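Local coordinates for protein ornithine carbamoyltransferase (Giardia intestinalis, PDB 3GRF) that probably catalyses the reversible transfer of a carbamoyl group from carbamoyl phosphate to ornithine, giving citrulline and phosphate, in the arginine degradation pathway, at residues 165-170 against 236-241; 10-15 against 130-135; 56-61 against 308-313. All blocks are in the same frame, centred on the assembly; numbering follows the deposited sequence.

Contact 1. Residues 165-170 against 236-241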
loop_
_atom_site.group_PDB
_atom_site.type_symbol
_atom_site.label_atom_id
_atom_site.label_comp_id
_atom_site.label_asym_id
_atom_site.label_seq_id
_atom_site.Cartn_x
_atom_site.Cartn_y
_atom_site.Cartn_z
ATOM N N ALA A 165 -7.175 19.535 -31.770
ATOM C CA ALA A 165 -6.192 18.830 -32.631
ATOM C C ALA A 165 -5.164 17.994 -31.856
ATOM O O ALA A 165 -4.666 18.459 -30.844
ATOM C CB ALA A 165 -5.456 19.828 -33.556
ATOM N N TYR A 166 -4.874 16.779 -32.346
ATOM C CA TYR A 166 -3.876 15.901 -31.770
ATOM C C TYR A 166 -2.702 15.970 -32.753
ATOM O O TYR A 166 -2.927 15.890 -33.958
ATOM C CB TYR A 166 -4.333 14.426 -31.613
ATOM C CG TYR A 166 -3.161 13.628 -31.103
ATOM C CD1 TYR A 166 -2.251 12.994 -31.996
ATOM C CD2 TYR A 166 -2.881 13.604 -29.759
ATOM C CE1 TYR A 166 -1.112 12.364 -31.497
ATOM C CE2 TYR A 166 -1.757 12.967 -29.252
ATOM C CZ TYR A 166 -0.864 12.366 -30.138
ATOM O OH TYR A 166 0.244 11.729 -29.656
ATOM N N CYS A 167 -1.477 16.194 -32.253
ATOM C CA CYS A 167 -0.290 16.276 -33.136
ATOM C C CYS A 167 0.661 15.181 -32.742
ATOM O O CYS A 167 0.861 14.960 -31.562
ATOM C CB CYS A 167 0.422 17.640 -33.071
ATOM S SG CYS A 167 -0.336 18.907 -34.089
ATOM N N GLY A 168 1.268 14.515 -33.728
ATOM C CA GLY A 168 2.276 13.530 -33.391
ATOM C C GLY A 168 1.972 12.142 -33.886
ATOM O O GLY A 168 1.211 11.962 -34.848
ATOM N N ASP A 169 2.611 11.176 -33.245
ATOM C CA ASP A 169 2.382 9.760 -33.483
ATOM C C ASP A 169 0.971 9.373 -33.140
ATOM O O ASP A 169 0.556 9.406 -31.953
ATOM C CB ASP A 169 3.315 8.902 -32.647
ATOM C CG ASP A 169 3.256 7.448 -33.043
ATOM O OD1 ASP A 169 2.427 7.088 -33.921
ATOM O OD2 ASP A 169 4.053 6.677 -32.480
ATOM N N SER A 170 0.234 8.993 -34.182
ATOM C CA SER A 170 -1.192 8.879 -34.034
ATOM C C SER A 170 -1.671 7.463 -34.151
ATOM O O SER A 170 -2.881 7.198 -34.148
ATOM C CB SER A 170 -1.910 9.858 -34.975
ATOM O OG SER A 170 -1.576 11.197 -34.586
ATOM N N ASP A 236 -8.753 25.113 -31.071
ATOM C CA ASP A 236 -8.865 25.674 -29.718
ATOM C C ASP A 236 -8.048 24.897 -28.685
ATOM O O ASP A 236 -7.816 25.372 -27.576
ATOM C CB ASP A 236 -10.329 25.721 -29.285
ATOM C CG ASP A 236 -11.194 26.505 -30.240
ATOM O OD1 ASP A 236 -12.084 25.894 -30.863
ATOM O OD2 ASP A 236 -10.985 27.728 -30.358
ATOM N N VAL A 237 -7.638 23.679 -29.043
ATOM C CA VAL A 237 -6.863 22.806 -28.158
ATOM C C VAL A 237 -5.826 22.169 -29.055
ATOM O O VAL A 237 -6.175 21.668 -30.129
ATOM C CB VAL A 237 -7.677 21.644 -27.529
ATOM C CG1 VAL A 237 -6.749 20.785 -26.584
ATOM C CG2 VAL A 237 -8.893 22.183 -26.777
ATOM N N VAL A 238 -4.573 22.201 -28.605
ATOM C CA VAL A 238 -3.532 21.426 -29.255
ATOM C C VAL A 238 -2.917 20.433 -28.276
ATOM O O VAL A 238 -2.343 20.805 -27.252
ATOM C CB VAL A 238 -2.423 22.315 -29.813
ATOM C CG1 VAL A 238 -1.325 21.438 -30.504
ATOM C CG2 VAL A 238 -2.997 23.352 -30.789
ATOM N N TYR A 239 -2.993 19.155 -28.615
ATOM C CA TYR A 239 -2.679 18.153 -27.634
ATOM C C TYR A 239 -1.610 17.326 -28.297
ATOM O O TYR A 239 -1.695 17.056 -29.488
ATOM C CB TYR A 239 -3.961 17.357 -27.356
ATOM C CG TYR A 239 -3.967 16.370 -26.206
ATOM C CD1 TYR A 239 -3.072 15.303 -26.148
ATOM C CD2 TYR A 239 -4.910 16.467 -25.234
ATOM C CE1 TYR A 239 -3.116 14.374 -25.127
ATOM C CE2 TYR A 239 -4.990 15.554 -24.238
ATOM C CZ TYR A 239 -4.067 14.526 -24.166
ATOM O OH TYR A 239 -4.158 13.624 -23.154
ATOM N N THR A 240 -0.581 16.976 -27.536
ATOM C CA THR A 240 0.438 16.051 -28.023
ATOM C C THR A 240 0.894 15.128 -26.917
ATOM O O THR A 240 0.520 15.302 -25.755
ATOM C CB THR A 240 1.616 16.800 -28.680
ATOM O OG1 THR A 240 2.446 15.844 -29.358
ATOM C CG2 THR A 240 2.402 17.601 -27.666
ATOM N N ASP A 241 1.640 14.085 -27.264
ATOM C CA ASP A 241 2.184 13.256 -26.194
ATOM C C ASP A 241 3.425 12.522 -26.650
ATOM O O ASP A 241 3.830 12.673 -27.790
ATOM C CB ASP A 241 1.086 12.358 -25.530
ATOM C CG ASP A 241 0.876 10.998 -26.216
ATOM O OD1 ASP A 241 0.607 10.026 -25.495
ATOM O OD2 ASP A 241 0.953 10.888 -27.445
HETATM O O HOH W 1 2.952 11.843 -30.326
#
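Y166 holds CG anti to its backbone N (chi1 176°), while the CG of D241 stands between backbone N and carbonyl carbon (chi1 88°); these two torsions swing the phenol and the carboxylate together. The meeting takes place in the Rossmann-like domain, at the C-terminal ends of neighbouring parallel strands. Strands 164-167 and 237-240 are the first and fourth of a sheet ordered 3-2-1-4-5, so they flank the point where the chain order reverses and the following loops diverge.

Y166 OH donates to D241 OD2 over a very short 2.5 Å. The carboxylate oxygen lies at the edge of the phenol ring, in its plane, whereas the two planes are turned 71° apart; N172 supplies OD2 with a second donor. Tyrosine suits this place because its ring can fill the buried layer under helix 173-185 while the hydroxyl carries on to a polar partner. Alongside, Y239 packs on the same sheet face, its CD1 4.0 Å from CD2 of Y166, and sends its own hydroxyl to D141.

The backbones are joined in parallel register by A165 N to V237 O, Y239 N to A165 O and C167 N to Y239 O, each 2.9 Å. The other face carries A165, C167, V238 and T240; C167 and V238 touch only loosely, and C167 is tied by a disulfide to C228. T240 OG1 then donates to C167 O at 2.9 Å from above the carbonyl plane. G168 follows with a positive phi that glycine adopts easily. Between the parting loops a water donates to Y166 OH at 2.8 Å and to D241 O at 2.8 Å, and accepts a weak bond from D169 N.

Contact 2. Residues 10-15 against 130-135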
loop_
_atom_site.group_PDB
_atom_site.type_symbol
_atom_site.label_atom_id
_atom_site.label_comp_id
_atom_site.label_asym_id
_atom_site.label_seq_id
_atom_site.Cartn_x
_atom_site.Cartn_y
_atom_site.Cartn_z
ATOM N N LEU A 10 -14.937 -0.531 -18.498
ATOM C CA LEU A 10 -14.515 0.717 -19.120
ATOM C C LEU A 10 -13.158 0.402 -19.687
ATOM O O LEU A 10 -12.126 0.668 -19.073
ATOM C CB LEU A 10 -14.413 1.882 -18.084
ATOM C CG LEU A 10 -14.132 3.316 -18.560
ATOM C CD1 LEU A 10 -15.346 3.907 -19.264
ATOM C CD2 LEU A 10 -13.727 4.213 -17.394
ATOM N N LEU A 11 -13.149 -0.182 -20.879
ATOM C CA LEU A 11 -11.930 -0.568 -21.544
ATOM C C LEU A 11 -11.474 0.529 -22.520
ATOM O O LEU A 11 -10.291 0.623 -22.849
ATOM C CB LEU A 11 -12.122 -1.907 -22.266
ATOM C CG LEU A 11 -12.511 -3.215 -21.521
ATOM C CD1 LEU A 11 -11.673 -4.357 -22.057
ATOM C CD2 LEU A 11 -12.378 -3.189 -19.995
ATOM N N THR A 12 -12.437 1.349 -22.958
ATOM C CA THR A 12 -12.185 2.523 -23.776
ATOM C C THR A 12 -13.249 3.518 -23.380
ATOM O O THR A 12 -14.173 3.166 -22.637
ATOM C CB THR A 12 -12.179 2.210 -25.334
ATOM O OG1 THR A 12 -13.485 1.916 -25.825
ATOM C CG2 THR A 12 -11.312 1.026 -25.647
ATOM N N ILE A 13 -13.130 4.755 -23.846
ATOM C CA ILE A 13 -14.062 5.773 -23.363
ATOM C C ILE A 13 -15.436 5.640 -24.008
ATOM O O ILE A 13 -16.436 6.090 -23.428
ATOM C CB ILE A 13 -13.478 7.212 -23.445
ATOM C CG1 ILE A 13 -14.196 8.111 -22.444
ATOM C CG2 ILE A 13 -13.553 7.777 -24.887
ATOM C CD1 ILE A 13 -13.927 7.772 -20.998
ATOM N N SER A 14 -15.514 5.011 -25.146
ATOM C CA SER A 14 -16.702 4.687 -25.923
ATOM C C SER A 14 -17.483 3.504 -25.293
ATOM O O SER A 14 -18.400 2.968 -25.923
ATOM C CB SER A 14 -16.317 4.400 -27.368
ATOM O OG SER A 14 -15.598 3.180 -27.464
ATOM N N ALA A 15 -17.068 3.092 -24.094
ATOM C CA ALA A 15 -17.835 2.179 -23.256
ATOM C C ALA A 15 -18.997 3.021 -22.698
ATOM O O ALA A 15 -19.980 2.480 -22.210
ATOM C CB ALA A 15 -16.939 1.628 -22.069
ATOM N N ASP A 130 -3.654 0.814 -21.740
ATOM C CA ASP A 130 -3.121 -0.311 -22.512
ATOM C C ASP A 130 -2.858 0.195 -23.907
ATOM O O ASP A 130 -2.950 1.397 -24.127
ATOM C CB ASP A 130 -4.062 -1.535 -22.472
ATOM C CG ASP A 130 -5.403 -1.319 -23.199
ATOM O OD1 ASP A 130 -5.736 -0.203 -23.662
ATOM O OD2 ASP A 130 -6.134 -2.318 -23.303
ATOM N N ASP A 131 -2.570 -0.702 -24.852
ATOM C CA ASP A 131 -2.259 -0.304 -26.236
ATOM C C ASP A 131 -3.459 0.110 -27.089
ATOM O O ASP A 131 -3.310 0.345 -28.286
ATOM C CB ASP A 131 -1.407 -1.359 -26.950
ATOM C CG ASP A 131 -2.075 -2.723 -27.040
ATOM O OD1 ASP A 131 -1.399 -3.616 -27.601
ATOM O OD2 ASP A 131 -3.233 -2.900 -26.566
ATOM N N PHE A 132 -4.636 0.223 -26.473
ATOM C CA PHE A 132 -5.872 0.525 -27.223
ATOM C C PHE A 132 -6.684 1.716 -26.661
ATOM O O PHE A 132 -7.426 2.360 -27.407
ATOM C CB PHE A 132 -6.745 -0.732 -27.324
ATOM C CG PHE A 132 -7.746 -0.710 -28.454
ATOM C CD1 PHE A 132 -7.341 -0.484 -29.758
ATOM C CD2 PHE A 132 -9.104 -0.971 -28.205
ATOM C CE1 PHE A 132 -8.267 -0.472 -30.802
ATOM C CE2 PHE A 132 -10.043 -0.974 -29.237
ATOM C CZ PHE A 132 -9.609 -0.732 -30.545
ATOM N N GLY A 133 -6.539 2.013 -25.368
ATOM C CA GLY A 133 -7.158 3.211 -24.769
ATOM C C GLY A 133 -6.570 3.751 -23.470
ATOM O O GLY A 133 -5.582 3.238 -22.975
ATOM N N HIS A 134 -7.206 4.783 -22.909
ATOM C CA HIS A 134 -6.815 5.382 -21.633
ATOM C C HIS A 134 -7.932 6.277 -21.118
ATOM O O HIS A 134 -7.764 7.496 -21.050
ATOM C CB HIS A 134 -5.505 6.197 -21.768
ATOM C CG HIS A 134 -4.837 6.479 -20.453
ATOM N ND1 HIS A 134 -3.699 7.260 -20.330
ATOM C CD2 HIS A 134 -5.178 6.110 -19.198
ATOM C CE1 HIS A 134 -3.368 7.346 -19.056
ATOM N NE2 HIS A 134 -4.242 6.647 -18.352
ATOM N N PRO A 135 -9.070 5.663 -20.751
ATOM C CA PRO A 135 -10.326 6.349 -20.476
ATOM C C PRO A 135 -10.295 7.198 -19.226
ATOM O O PRO A 135 -11.063 8.166 -19.138
ATOM C CB PRO A 135 -11.352 5.208 -20.356
ATOM C CG PRO A 135 -10.533 3.944 -20.055
ATOM C CD PRO A 135 -9.166 4.192 -20.615
HETATM O O HOH W 2 -8.754 -1.497 -24.702
#
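The ring of F132 meets T12 obliquely, the methyl CG2 of T12 lying 3.9 Å from CD2. A water sits at the ring's edge, in its plane, and R180 makes a cation-pi contact with the same ring. That water also lies 3.2 Å from L11 O and 3.1 Å from D130 OD2 and can link the loops, though it cannot serve every acceptor around it.

The puckered pyrrolidine of P135 carries the apolar part. L10 and I13 each pass P135 with the side chain running opposite to it: CG of L10 is 3.8 Å from CB of P135, and CD1 of I13 is 3.7 Å from the same CB. In I13, CG1 anti to the backbone N (chi1 -157°), with the bend at chi2, brings CD1 onto P135. Proline fits here, in the first turn of helix 135-151, where its missing N-H costs no helical bond.

D130 shapes the loop through an Asx turn. Its OD1 takes F132 N at 3.0 Å from above the carboxylate plane and G133 N at 2.9 Å nearly along the C-O axis. G133, lacking a side chain, lets L11 O and the T12 methyl come close. From helix 173-185, D177 accepts from both I13 N and H134 N, strapping the loops together. H134 and P135, with Q137, match the His-Pro-X-Gln signature of transcarbamoylases, which in relatives lines the carbamoyl phosphate site.

Contact 3. Residues 56-61 against 308-313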
loop_
_atom_site.group_PDB
_atom_site.type_symbol
_atom_site.label_atom_id
_atom_site.label_comp_id
_atom_site.label_asym_id
_atom_site.label_seq_id
_atom_site.Cartn_x
_atom_site.Cartn_y
_atom_site.Cartn_z
ATOM N N LEU A 56 3.210 7.128 -11.862
ATOM C CA LEU A 56 3.010 7.968 -10.716
ATOM C C LEU A 56 1.640 8.585 -10.810
ATOM O O LEU A 56 0.876 8.504 -9.870
ATOM C CB LEU A 56 4.075 9.071 -10.681
ATOM C CG LEU A 56 3.966 9.969 -9.443
ATOM C CD1 LEU A 56 5.225 9.886 -8.614
ATOM C CD2 LEU A 56 3.662 11.373 -9.873
ATOM N N ARG A 57 1.346 9.212 -11.952
ATOM C CA ARG A 57 0.053 9.857 -12.213
ATOM C C ARG A 57 -1.112 8.931 -11.948
ATOM O O ARG A 57 -2.059 9.298 -11.261
ATOM C CB ARG A 57 -0.057 10.326 -13.666
ATOM C CG ARG A 57 0.293 11.775 -13.897
ATOM C CD ARG A 57 0.804 11.880 -15.331
ATOM N NE ARG A 57 2.215 12.197 -15.343
ATOM C CZ ARG A 57 3.208 11.341 -15.092
ATOM N NH1 ARG A 57 2.978 10.069 -14.786
ATOM N NH2 ARG A 57 4.458 11.779 -15.125
ATOM N N THR A 58 -1.047 7.730 -12.526
ATOM C CA THR A 58 -2.189 6.820 -12.448
ATOM C C THR A 58 -2.303 6.314 -11.013
ATOM O O THR A 58 -3.371 6.371 -10.424
ATOM C CB THR A 58 -2.136 5.703 -13.524
ATOM O OG1 THR A 58 -2.182 6.318 -14.819
ATOM C CG2 THR A 58 -3.313 4.734 -13.408
ATOM N N ARG A 59 -1.196 5.873 -10.436
ATOM C CA ARG A 59 -1.226 5.324 -9.105
ATOM C C ARG A 59 -1.643 6.333 -8.043
ATOM O O ARG A 59 -2.460 6.021 -7.170
ATOM C CB ARG A 59 0.126 4.755 -8.720
ATOM C CG ARG A 59 -0.024 3.554 -7.829
ATOM C CD ARG A 59 0.386 3.856 -6.421
ATOM N NE ARG A 59 1.756 3.443 -6.259
ATOM C CZ ARG A 59 2.278 2.937 -5.149
ATOM N NH1 ARG A 59 1.548 2.749 -4.054
ATOM N NH2 ARG A 59 3.561 2.618 -5.163
ATOM N N VAL A 60 -1.086 7.533 -8.093
ATOM C CA VAL A 60 -1.376 8.503 -7.018
ATOM C C VAL A 60 -2.814 8.969 -7.141
ATOM O O VAL A 60 -3.477 9.232 -6.129
ATOM C CB VAL A 60 -0.381 9.726 -7.043
ATOM C CG1 VAL A 60 -0.938 10.969 -6.334
ATOM C CG2 VAL A 60 0.961 9.354 -6.452
ATOM N N SER A 61 -3.302 9.137 -8.368
ATOM C CA SER A 61 -4.667 9.694 -8.531
ATOM C C SER A 61 -5.718 8.675 -8.073
ATOM O O SER A 61 -6.740 9.031 -7.483
ATOM C CB SER A 61 -4.942 10.153 -9.985
ATOM O OG SER A 61 -4.824 9.088 -10.902
ATOM N N GLY A 308 -3.215 17.070 -12.462
ATOM C CA GLY A 308 -3.909 17.065 -11.192
ATOM C C GLY A 308 -5.354 16.629 -11.296
ATOM O O GLY A 308 -5.919 16.069 -10.322
ATOM N N ASN A 309 -5.959 16.908 -12.460
ATOM C CA ASN A 309 -7.367 16.555 -12.750
ATOM C C ASN A 309 -7.568 15.046 -12.946
ATOM O O ASN A 309 -8.698 14.555 -12.954
ATOM C CB ASN A 309 -7.889 17.327 -13.984
ATOM C CG ASN A 309 -8.257 18.770 -13.651
ATOM O OD1 ASN A 309 -8.621 19.095 -12.514
ATOM N ND2 ASN A 309 -8.199 19.638 -14.644
ATOM N N ARG A 310 -6.479 14.290 -13.055
ATOM C CA ARG A 310 -6.533 12.835 -12.981
ATOM C C ARG A 310 -7.230 12.411 -11.714
ATOM O O ARG A 310 -8.006 11.447 -11.726
ATOM C CB ARG A 310 -5.136 12.179 -13.057
ATOM C CG ARG A 310 -4.467 12.229 -14.454
ATOM C CD ARG A 310 -5.346 11.530 -15.525
ATOM N NE ARG A 310 -5.392 10.091 -15.228
ATOM C CZ ARG A 310 -4.411 9.210 -15.483
ATOM N NH1 ARG A 310 -3.310 9.573 -16.136
ATOM N NH2 ARG A 310 -4.539 7.947 -15.100
ATOM N N LEU A 311 -7.001 13.167 -10.643
ATOM C CA LEU A 311 -7.564 12.861 -9.326
ATOM C C LEU A 311 -9.084 12.929 -9.375
ATOM O O LEU A 311 -9.773 11.967 -9.084
ATOM C CB LEU A 311 -6.975 13.785 -8.214
ATOM C CG LEU A 311 -7.748 13.773 -6.852
ATOM C CD1 LEU A 311 -7.820 12.369 -6.206
ATOM C CD2 LEU A 311 -7.317 14.806 -5.869
ATOM N N HIS A 312 -9.602 14.105 -9.689
ATOM C CA HIS A 312 -11.043 14.310 -9.654
ATOM C C HIS A 312 -11.793 13.495 -10.718
ATOM O O HIS A 312 -12.890 13.024 -10.501
ATOM C CB HIS A 312 -11.299 15.806 -9.847
ATOM C CG HIS A 312 -10.407 16.672 -9.013
ATOM N ND1 HIS A 312 -10.449 16.671 -7.636
ATOM C CD2 HIS A 312 -9.411 17.517 -9.362
ATOM C CE1 HIS A 312 -9.544 17.512 -7.177
ATOM N NE2 HIS A 312 -8.906 18.044 -8.207
ATOM N N SER A 313 -11.216 13.344 -11.901
ATOM C CA SER A 313 -11.838 12.462 -12.918
ATOM C C SER A 313 -11.796 10.975 -12.522
ATOM O O SER A 313 -12.622 10.172 -12.956
ATOM C CB SER A 313 -11.154 12.703 -14.237
ATOM O OG SER A 313 -9.759 12.525 -14.053
HETATM O O HOH W 3 -0.885 7.769 -17.197
HETATM O O HOH W 4 -6.625 7.882 -12.806
#
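R310 and T58 cross at an angle, the arginine reaching over from helix 303-322 to the first turn of helix 56-69. Its chain is bent at both chi2 (-59°) and chi3 (-67°), which folds it so that NH2 comes to T58. There NH2 donates to T58 OG1 at 2.9 Å, the hydroxyl oxygen lying slightly tilted from the guanidinium plane. A threonine serves well here: its hydroxyl takes the bond while the rest of the side chain packs among F51, A128 and H134.

Further along, S61 faces the root of the arginine, with S61 CB 3.7 Å from R310 CB. So small a residue lets the helices approach, their segment axes 8.8 Å apart and inclined by 41°. L311 lies beside it, its CD1 3.7 Å from S61 O, and spreads onto T64 and A65, further along helix 56-69. Two waters complete the polar side: one accepts from R310 NH1 and lies 3.1 Å from T58 OG1, while the other donates to S61 OG and accepts from R310 NH2.

The neighbouring subunit is close by: its M100 packs on R310, and its E77 forms a salt bridge with R59. R57, T58 and R59 belong to the Ser-X-Arg-Thr-Arg signature of transcarbamoylases, which in relatives holds the phosphate of carbamoyl phosphate. R57 NE and R310 NH1 are 6.2 Å apart without touching. R310 is held by the T58 hydroxyl and two waters; these nearby positive charges and the helix N-terminus would be consistent with an anion-binding pocket.

How the contacts relate
From the N terminus, 10-15 opens contact 2 and 56-61 opens contact 3 before 130-135 closes contact 2. Contact 3 waits for 308-313, so these two loops cross. Contact 1, 165-170 with 236-241, comes after contact 2 in series and is nested inside the long loop of contact 3. Contact 2 joins loops of the carbamoyl phosphate domain, contact 1 joins core strands of the ornithine domain, and contact 3 ties the C-terminal helix back to the first domain. Contacts 2 and 3 touch where H134 packs on R310. Contact 1 stays about 7 Å from contact 2 at the nearest atoms, with helix 173-185 touching both.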